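Local coordinates for signal transduction protein PmrD (Escherichia coli, PDB 4HN7) that binds the phosphorylated response regulator BasR and so mediates induction of BasR-activated genes, which leads to polymyxin resistance in some natural isolates, at residues W3-S8 with F38-G43; A32-D37 with H62-L67. One frame throughout, in Å; residues are numbered along the deposited sequence.

Overall arrangement
Both interactions belong to one small antiparallel beta-barrel, and their centres lie about 11 Å apart. Along the chain the segments alternate: 3-8, then 32-37, then 38-43, then 62-67. Interaction 2 pairs neighbouring strands 29-35 and 63-71, whereas interaction 1 sets the loop that follows strand 29-35 against strand 3-9, which pairs with strand 16-23 on the other flank of 29-35. Because 38-43 continues directly from 32-37, the chain leaves its strand partner in interaction 2 and runs to the first strand in interaction 1. The F38 ring stacks on H62, joining the loop's start to the corner where D37 and F38 also meet the second subunit, while the loop's far end, V42-G43, reaches strand 3-9.

Interaction 1. Residues W3-S8 with F38-G43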
loop_
_atom_site.group_PDB
_atom_site.type_symbol
_atom_site.label_atom_id
_atom_site.label_comp_id
_atom_site.label_asym_id
_atom_site.label_seq_id
_atom_site.Cartn_x
_atom_site.Cartn_y
_atom_site.Cartn_z
ATOM N N TRP A 3 10.188 12.906 1.580
ATOM C CA TRP A 3 9.637 14.188 1.219
ATOM C C TRP A 3 8.773 14.534 2.334
ATOM O O TRP A 3 8.111 13.691 2.835
ATOM C CB TRP A 3 8.798 14.031 -0.013
ATOM C CG TRP A 3 9.627 13.641 -1.207
ATOM C CD1 TRP A 3 9.868 12.369 -1.689
ATOM C CD2 TRP A 3 10.396 14.548 -2.050
ATOM N NE1 TRP A 3 10.746 12.451 -2.757
ATOM C CE2 TRP A 3 11.060 13.769 -3.004
ATOM C CE3 TRP A 3 10.548 15.939 -2.098
ATOM C CZ2 TRP A 3 11.868 14.341 -3.967
ATOM C CZ3 TRP A 3 11.357 16.497 -3.049
ATOM C CH2 TRP A 3 11.990 15.712 -3.986
ATOM N N LEU A 4 8.742 15.788 2.698
ATOM C CA LEU A 4 7.798 16.259 3.680
ATOM C C LEU A 4 6.668 16.983 2.965
ATOM O O LEU A 4 6.898 17.843 2.133
ATOM C CB LEU A 4 8.523 17.208 4.604
ATOM C CG LEU A 4 8.515 16.859 6.093
ATOM C CD1 LEU A 4 7.832 15.544 6.417
ATOM C CD2 LEU A 4 9.942 16.824 6.622
ATOM N N VAL A 5 5.443 16.625 3.248
ATOM C CA VAL A 5 4.340 17.320 2.626
ATOM C C VAL A 5 4.175 18.685 3.240
ATOM O O VAL A 5 3.762 18.757 4.366
ATOM C CB VAL A 5 3.053 16.580 2.855
ATOM C CG1 VAL A 5 1.897 17.307 2.178
ATOM C CG2 VAL A 5 3.208 15.141 2.388
ATOM N N LYS A 6 4.475 19.752 2.505
ATOM C CA LYS A 6 4.354 21.127 2.999
ATOM C C LYS A 6 2.986 21.718 2.787
ATOM O O LYS A 6 2.621 22.583 3.532
ATOM C CB LYS A 6 5.363 22.054 2.345
ATOM C CG LYS A 6 6.800 21.933 2.873
ATOM C CD LYS A 6 6.915 22.392 4.319
ATOM C CE LYS A 6 7.901 23.551 4.469
ATOM N NZ LYS A 6 7.507 24.487 5.577
ATOM N N LYS A 7 2.250 21.279 1.776
ATOM C CA LYS A 7 0.915 21.784 1.482
ATOM C C LYS A 7 0.166 20.741 0.759
ATOM O O LYS A 7 0.743 20.102 -0.062
ATOM C CB LYS A 7 0.938 22.922 0.488
ATOM C CG LYS A 7 1.792 24.128 0.804
ATOM C CD LYS A 7 2.176 24.787 -0.519
ATOM C CE LYS A 7 2.752 26.182 -0.353
ATOM N NZ LYS A 7 1.667 27.203 -0.379
ATOM N N SER A 8 -1.142 20.655 0.991
ATOM C CA SER A 8 -2.087 19.680 0.381
ATOM C C SER A 8 -3.311 20.390 -0.236
ATOM O O SER A 8 -3.608 21.542 0.053
ATOM C CB SER A 8 -2.538 18.624 1.410
ATOM O OG SER A 8 -3.528 17.756 0.902
ATOM N N PHE A 38 -5.236 6.471 1.296
ATOM C CA PHE A 38 -5.113 7.027 2.626
ATOM C C PHE A 38 -4.851 8.480 2.567
ATOM O O PHE A 38 -4.377 8.995 1.578
ATOM C CB PHE A 38 -3.974 6.380 3.364
ATOM C CG PHE A 38 -4.085 4.915 3.405
ATOM C CD1 PHE A 38 -3.686 4.175 2.339
ATOM C CD2 PHE A 38 -4.647 4.289 4.479
ATOM C CE1 PHE A 38 -3.792 2.808 2.348
ATOM C CE2 PHE A 38 -4.769 2.918 4.507
ATOM C CZ PHE A 38 -4.343 2.173 3.439
ATOM N N ALA A 39 -5.131 9.139 3.678
ATOM C CA ALA A 39 -4.985 10.574 3.754
ATOM C C ALA A 39 -3.560 10.955 4.050
ATOM O O ALA A 39 -2.909 10.410 4.926
ATOM C CB ALA A 39 -5.896 11.139 4.831
ATOM N N VAL A 40 -3.100 11.944 3.331
ATOM C CA VAL A 40 -1.811 12.460 3.588
ATOM C C VAL A 40 -2.077 13.888 3.883
ATOM O O VAL A 40 -2.727 14.543 3.114
ATOM C CB VAL A 40 -0.888 12.313 2.360
ATOM C CG1 VAL A 40 -1.597 11.520 1.274
ATOM C CG2 VAL A 40 -0.408 13.656 1.870
ATOM N N LYS A 41 -1.539 14.364 4.982
ATOM C CA LYS A 41 -1.869 15.644 5.509
ATOM C C LYS A 41 -0.583 16.322 5.736
ATOM O O LYS A 41 0.427 15.687 5.896
ATOM C CB LYS A 41 -2.608 15.458 6.839
ATOM C CG LYS A 41 -2.800 16.752 7.635
ATOM C CD LYS A 41 -4.158 17.441 7.408
ATOM C CE LYS A 41 -4.004 18.930 7.127
ATOM N NZ LYS A 41 -3.841 19.152 5.662
ATOM N N VAL A 42 -0.591 17.624 5.757
ATOM C CA VAL A 42 0.644 18.344 5.879
ATOM C C VAL A 42 1.343 17.897 7.150
ATOM O O VAL A 42 0.699 17.523 8.143
ATOM C CB VAL A 42 0.498 19.886 5.683
ATOM C CG1 VAL A 42 -0.931 20.268 5.535
ATOM C CG2 VAL A 42 1.137 20.681 6.775
ATOM N N GLY A 43 2.682 17.890 7.035
ATOM C CA GLY A 43 3.611 17.418 8.042
ATOM C C GLY A 43 3.818 15.928 7.984
ATOM O O GLY A 43 4.539 15.406 8.821
#
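V5 holds CG1 anti to its backbone N (chi1 -179°) and CG2 anti to the carbonyl carbon, so the two methyls reach different parts of the loop. CG1 packs against the backbone of V42, at 4.0 Å from its CA, while CG2 of V5 meets CG2 of V40 at 3.9 Å, the two valines crossing at about a right angle. V5 and V40 are buried, and both also touch strand 16-23, V5 on L21 and V40 on L19; compact branched side chains suit this buried corner. The polar link is made by backbone alone. G43 N donates to V5 O at 3.0 Å, an almost straight bond (173° at the hydrogen) lying in the carbonyl plane. The same oxygen receives a CA-H...O contact from V42 CA at 3.5 Å, so two successive loop residues address one acceptor. G43 has a positive phi of 84°, a conformation glycine adopts easily. Further along, K6 and K7 both face M20 in a classic beta bulge. V5 also bonds through its backbone to D44 and W3 to L46, so this bond to G43 marks where the loop joins the first strand and the antiparallel beta-barrel closes.

Interaction 2. Residues A32-D37 with H62-L67; sequences AEVKSD and HTVKVL
Strands 29-35 and 63-71 are neighbours in the antiparallel beta-barrel of PmrD, and here they pair through K35/K65 and V34/V66. K35 and K65 form a hydrogen-bonded pair, each serving as donor and acceptor: K35 N gives to K65 O at 2.7 Å, nearly along the C=O axis, and K65 N returns a straighter bond to K35 O at 2.8 Å, with 172° at the hydrogen. One step on, V34 and V66 form a non-hydrogen-bonded pair, after which L67 N donates to E33 O at 2.7 Å, in the carbonyl plane but more bent, at 147°. K65 O and K35 O each also receive a bent CA-H...O contact, from V34 CA and V64 CA respectively.

The other backbone edge of strand 29-35 is also engaged, with A32 bonded to L19 and V34 to H17 on strand 16-23. V34, V64 and V66 supply compact branched side chains: V34 CB meets V64 CG2, and V34 also packs on L19 while V64 packs on L46. K35 and K65 leave on the opposite face, where long amphipathic chains suit a partly exposed surface. There K35 CB rests against L67 CD1 at 3.7 Å; K35 also packs on L61 of the second subunit and K65 on K60 of that subunit.

At S36 a small hydroxyl fits a buried position. Its OG, anti to the backbone N (chi1 -178°), accepts a hydrogen bond from F38 N, an ST turn that ties the outgoing chain back onto S36, and the same OG lies 2.9 Å from T63 O.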
loop_
_atom_site.group_PDB
_atom_site.type_symbol
_atom_site.label_atom_id
_atom_site.label_comp_id
_atom_site.label_asym_id
_atom_site.label_seq_id
_atom_site.Cartn_x
_atom_site.Cartn_y
_atom_site.Cartn_z
ATOM N N ALA A 32 3.390 17.741 -6.683
ATOM C CA ALA A 32 3.158 16.392 -7.124
ATOM C C ALA A 32 1.703 16.052 -7.078
ATOM O O ALA A 32 1.041 16.361 -6.146
ATOM C CB ALA A 32 3.975 15.415 -6.301
ATOM N N GLU A 33 1.265 15.364 -8.111
ATOM C CA GLU A 33 -0.046 14.859 -8.244
ATOM C C GLU A 33 0.049 13.388 -7.830
ATOM O O GLU A 33 0.825 12.609 -8.411
ATOM C CB GLU A 33 -0.426 15.018 -9.699
ATOM C CG GLU A 33 -1.904 14.987 -10.043
ATOM C CD GLU A 33 -2.167 15.637 -11.415
ATOM O OE1 GLU A 33 -2.239 14.895 -12.443
ATOM O OE2 GLU A 33 -2.267 16.898 -11.471
ATOM N N VAL A 34 -0.703 13.009 -6.794
ATOM C CA VAL A 34 -0.561 11.693 -6.227
ATOM C C VAL A 34 -1.917 11.041 -6.169
ATOM O O VAL A 34 -2.887 11.682 -6.332
ATOM C CB VAL A 34 0.107 11.690 -4.814
ATOM C CG1 VAL A 34 1.393 12.483 -4.794
ATOM C CG2 VAL A 34 -0.824 12.225 -3.766
ATOM N N LYS A 35 -1.936 9.751 -5.920
ATOM C CA LYS A 35 -3.130 9.023 -5.746
ATOM C C LYS A 35 -2.928 8.109 -4.534
ATOM O O LYS A 35 -1.928 7.411 -4.457
ATOM C CB LYS A 35 -3.314 8.184 -6.992
ATOM C CG LYS A 35 -4.620 7.453 -7.043
ATOM C CD LYS A 35 -4.542 6.243 -7.964
ATOM C CE LYS A 35 -5.925 5.687 -8.317
ATOM N NZ LYS A 35 -6.953 5.862 -7.244
ATOM N N SER A 36 -3.875 8.096 -3.607
ATOM C CA SER A 36 -3.776 7.201 -2.459
ATOM C C SER A 36 -5.135 6.865 -1.976
ATOM O O SER A 36 -6.053 7.654 -2.114
ATOM C CB SER A 36 -3.064 7.895 -1.269
ATOM O OG SER A 36 -2.919 7.013 -0.154
ATOM N N ASP A 37 -5.246 5.725 -1.334
ATOM C CA ASP A 37 -6.448 5.407 -0.575
ATOM C C ASP A 37 -6.389 5.983 0.857
ATOM O O ASP A 37 -7.397 6.003 1.545
ATOM C CB ASP A 37 -6.684 3.885 -0.530
ATOM C CG ASP A 37 -6.904 3.266 -1.920
ATOM O OD1 ASP A 37 -7.509 3.923 -2.788
ATOM O OD2 ASP A 37 -6.472 2.114 -2.138
ATOM N N HIS A 62 0.492 1.962 3.928
ATOM C CA HIS A 62 -0.213 3.138 3.524
ATOM C C HIS A 62 0.505 3.745 2.366
ATOM O O HIS A 62 1.262 4.675 2.526
ATOM C CB HIS A 62 -0.271 4.071 4.683
ATOM C CG HIS A 62 -1.123 3.566 5.783
ATOM N ND1 HIS A 62 -1.606 4.376 6.774
ATOM C CD2 HIS A 62 -1.607 2.332 6.036
ATOM C CE1 HIS A 62 -2.333 3.657 7.605
ATOM N NE2 HIS A 62 -2.334 2.408 7.191
ATOM N N THR A 63 0.245 3.220 1.186
ATOM C CA THR A 63 0.995 3.593 0.046
ATOM C C THR A 63 0.361 4.731 -0.693
ATOM O O THR A 63 -0.806 5.052 -0.476
ATOM C CB THR A 63 1.127 2.404 -0.848
ATOM O OG1 THR A 63 -0.170 1.925 -1.049
ATOM C CG2 THR A 63 1.888 1.305 -0.170
ATOM N N VAL A 64 1.183 5.431 -1.482
ATOM C CA VAL A 64 0.713 6.462 -2.399
ATOM C C VAL A 64 1.469 6.367 -3.719
ATOM O O VAL A 64 2.633 6.029 -3.716
ATOM C CB VAL A 64 0.772 7.917 -1.859
ATOM C CG1 VAL A 64 1.192 7.981 -0.430
ATOM C CG2 VAL A 64 1.673 8.780 -2.685
ATOM N N LYS A 65 0.783 6.667 -4.829
ATOM C CA LYS A 65 1.339 6.525 -6.197
ATOM C C LYS A 65 1.491 7.943 -6.614
ATOM O O LYS A 65 0.543 8.721 -6.436
ATOM C CB LYS A 65 0.357 5.794 -7.128
ATOM C CG LYS A 65 0.922 4.738 -8.112
ATOM C CD LYS A 65 -0.210 3.892 -8.768
ATOM C CE LYS A 65 0.118 2.385 -9.052
ATOM N NZ LYS A 65 -1.009 1.348 -9.173
ATOM N N VAL A 66 2.683 8.313 -7.082
ATOM C CA VAL A 66 2.904 9.611 -7.679
ATOM C C VAL A 66 2.501 9.509 -9.123
ATOM O O VAL A 66 3.049 8.744 -9.828
ATOM C CB VAL A 66 4.364 10.036 -7.665
ATOM C CG1 VAL A 66 4.544 11.280 -8.453
ATOM C CG2 VAL A 66 4.825 10.287 -6.262
ATOM N N LEU A 67 1.537 10.296 -9.528
ATOM C CA LEU A 67 1.046 10.304 -10.865
ATOM C C LEU A 67 1.823 11.285 -11.727
ATOM O O LEU A 67 2.010 11.062 -12.911
ATOM C CB LEU A 67 -0.428 10.680 -10.844
ATOM C CG LEU A 67 -1.269 9.632 -10.112
ATOM C CD1 LEU A 67 -2.730 9.979 -10.232
ATOM C CD2 LEU A 67 -1.071 8.231 -10.650
#